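Local structure of NigD-like protein (Bacteroides vulgatus ATCC 8482, 3K6O) at residues Lys40-Gln45 / Ser71-Asn76. The protein is of unknown function but belongs to the NigD-like family, with an OB domain followed by a beta-sandwich domain, and is probably an exported lipoprotein. Residues are numbered along the deposited sequence; the frame is centred on the assembly and turned at random.
Sequences KLWVVQ and SGFAYN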
loop_
_atom_site.group_PDB
_atom_site.type_symbol
_atom_site.label_atom_id
_atom_site.label_comp_id
_atom_site.label_asym_id
_atom_site.label_seq_id
_atom_site.Cartn_x
_atom_site.Cartn_y
_atom_site.Cartn_z
ATOM N N LYS A 40 16.120 -1.949 -8.092
ATOM C CA LYS A 40 16.190 -3.306 -7.611
ATOM C C LYS A 40 17.338 -3.400 -6.633
ATOM O O LYS A 40 18.465 -2.967 -6.940
ATOM C CB LYS A 40 16.445 -4.267 -8.756
ATOM C CG LYS A 40 15.384 -4.281 -9.870
ATOM C CD LYS A 40 15.745 -5.375 -10.869
ATOM C CE LYS A 40 15.637 -4.902 -12.329
ATOM N NZ LYS A 40 14.217 -4.483 -12.685
ATOM N N LEU A 41 17.060 -4.003 -5.486
ATOM C CA LEU A 41 18.027 -4.122 -4.402
ATOM C C LEU A 41 18.422 -5.571 -4.208
ATOM O O LEU A 41 17.540 -6.443 -4.083
ATOM C CB LEU A 41 17.413 -3.574 -3.108
ATOM C CG LEU A 41 16.827 -2.153 -3.152
ATOM C CD1 LEU A 41 16.273 -1.756 -1.783
ATOM C CD2 LEU A 41 17.866 -1.157 -3.636
ATOM N N TRP A 42 19.736 -5.835 -4.212
ATOM C CA TRP A 42 20.235 -7.129 -3.882
ATOM C C TRP A 42 20.598 -7.260 -2.394
ATOM O O TRP A 42 21.400 -6.455 -1.851
ATOM C CB TRP A 42 21.459 -7.463 -4.734
ATOM C CG TRP A 42 21.878 -8.888 -4.555
ATOM C CD1 TRP A 42 22.939 -9.353 -3.847
ATOM C CD2 TRP A 42 21.196 -10.045 -5.066
ATOM N NE1 TRP A 42 22.979 -10.725 -3.899
ATOM C CE2 TRP A 42 21.920 -11.176 -4.641
ATOM C CE3 TRP A 42 20.041 -10.225 -5.851
ATOM C CZ2 TRP A 42 21.524 -12.482 -4.956
ATOM C CZ3 TRP A 42 19.641 -11.525 -6.167
ATOM C CH2 TRP A 42 20.384 -12.633 -5.724
ATOM N N VAL A 43 20.065 -8.293 -1.746
ATOM C CA VAL A 43 20.314 -8.512 -0.312
ATOM C C VAL A 43 21.629 -9.253 -0.065
ATOM O O VAL A 43 21.740 -10.445 -0.369
ATOM C CB VAL A 43 19.149 -9.280 0.369
ATOM C CG1 VAL A 43 19.413 -9.422 1.889
ATOM C CG2 VAL A 43 17.781 -8.586 0.108
ATOM N N VAL A 44 22.633 -8.556 0.475
ATOM C CA VAL A 44 23.917 -9.184 0.755
ATOM C C VAL A 44 24.099 -9.440 2.255
ATOM O O VAL A 44 24.946 -10.215 2.615
ATOM C CB VAL A 44 25.139 -8.361 0.220
ATOM C CG1 VAL A 44 25.086 -8.263 -1.297
ATOM C CG2 VAL A 44 25.180 -6.930 0.844
ATOM N N GLN A 45 23.326 -8.767 3.110
ATOM C CA GLN A 45 23.283 -9.066 4.535
ATOM C C GLN A 45 21.826 -9.011 4.986
ATOM O O GLN A 45 21.038 -8.214 4.474
ATOM C CB GLN A 45 24.118 -8.052 5.321
ATOM C CG GLN A 45 25.656 -8.099 5.026
ATOM C CD GLN A 45 26.435 -6.963 5.639
ATOM O OE1 GLN A 45 25.881 -6.141 6.369
ATOM N NE2 GLN A 45 27.746 -6.892 5.330
ATOM N N SER A 71 24.826 -6.144 -12.170
ATOM C CA SER A 71 23.953 -7.057 -12.864
ATOM C C SER A 71 22.490 -6.586 -12.847
ATOM O O SER A 71 21.571 -7.419 -12.877
ATOM C CB SER A 71 24.112 -8.445 -12.206
ATOM O OG SER A 71 23.672 -9.527 -13.028
ATOM N N GLY A 72 22.300 -5.260 -12.813
ATOM C CA GLY A 72 20.981 -4.599 -12.836
ATOM C C GLY A 72 20.403 -4.218 -11.467
ATOM O O GLY A 72 19.307 -3.630 -11.391
ATOM N N PHE A 73 21.099 -4.589 -10.382
ATOM C CA PHE A 73 20.678 -4.204 -9.038
ATOM C C PHE A 73 21.344 -2.894 -8.734
ATOM O O PHE A 73 22.572 -2.785 -8.801
ATOM C CB PHE A 73 21.032 -5.297 -8.003
ATOM C CG PHE A 73 20.399 -6.610 -8.318
ATOM C CD1 PHE A 73 19.069 -6.799 -8.101
ATOM C CD2 PHE A 73 21.112 -7.618 -8.932
ATOM C CE1 PHE A 73 18.437 -7.994 -8.460
ATOM C CE2 PHE A 73 20.508 -8.803 -9.285
ATOM C CZ PHE A 73 19.158 -8.997 -9.036
ATOM N N ALA A 74 20.532 -1.887 -8.461
ATOM C CA ALA A 74 21.042 -0.559 -8.195
ATOM C C ALA A 74 21.972 -0.546 -6.985
ATOM O O ALA A 74 22.993 0.141 -7.008
ATOM C CB ALA A 74 19.865 0.417 -7.967
ATOM N N TYR A 75 21.576 -1.257 -5.920
ATOM C CA TYR A 75 22.313 -1.304 -4.667
ATOM C C TYR A 75 22.325 -2.695 -4.044
ATOM O O TYR A 75 21.397 -3.478 -4.228
ATOM C CB TYR A 75 21.699 -0.356 -3.641
ATOM C CG TYR A 75 21.703 1.090 -4.048
ATOM C CD1 TYR A 75 22.814 1.897 -3.812
ATOM C CD2 TYR A 75 20.586 1.659 -4.634
ATOM C CE1 TYR A 75 22.821 3.219 -4.184
ATOM C CE2 TYR A 75 20.583 2.977 -5.005
ATOM C CZ TYR A 75 21.699 3.754 -4.773
ATOM O OH TYR A 75 21.679 5.066 -5.149
ATOM N N ASN A 76 23.385 -2.962 -3.297
ATOM C CA ASN A 76 23.491 -4.103 -2.407
ATOM C C ASN A 76 23.147 -3.584 -1.034
ATOM O O ASN A 76 23.691 -2.558 -0.619
ATOM C CB ASN A 76 24.902 -4.672 -2.389
ATOM C CG ASN A 76 25.308 -5.264 -3.709
ATOM O OD1 ASN A 76 24.461 -5.777 -4.470
ATOM N ND2 ASN A 76 26.622 -5.231 -3.986
HETATM O O HOH W 1 17.801 -1.458 -10.267
#
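Trp42 and Tyr75 join two parallel strands of the NigD-like N-terminal OB domain, 40-43 and 75-93. Trp42 N gives its hydrogen to Tyr75 O at 2.9 Å, and the bond is fairly straight, 157° at the hydrogen. Tyr75 O also receives a CA-H contact from Leu41, and Asn76 CA makes the equivalent contact with Trp42 O; Trp42 is also backbone-bonded to Ile77. At Lys40, Ala74 N reaches Lys40 O at 2.8 Å, but this bond is weak. A water links the two segments there, accepting from Lys40 N and donating to Gly72 O at 2.9 Å, with a weak third link to Ala74 N.

The side chains divide between two faces. On one, Leu41 CD2 lies 3.9 Å from Tyr75 CB and meets the tyrosine ring at its edge. On the other are Trp42 and Asn76, with Phe73 beside Trp42. The Asn76 amide is held from outside, ND2 donating to Glu67 and Glu70, while OD1 sits close to Trp42 CB; Val44 CG1 packs against Asn76 CB. Trp42 CG is anti to the backbone N (chi1 -171°), which sets it beside the carbonyl carbon, and the indole crosses Phe73 obliquely, planes 50° apart. Trp42 CE3 stands over one face of the phenyl ring, offset toward the rim, 3.5 Å from Phe73 CZ.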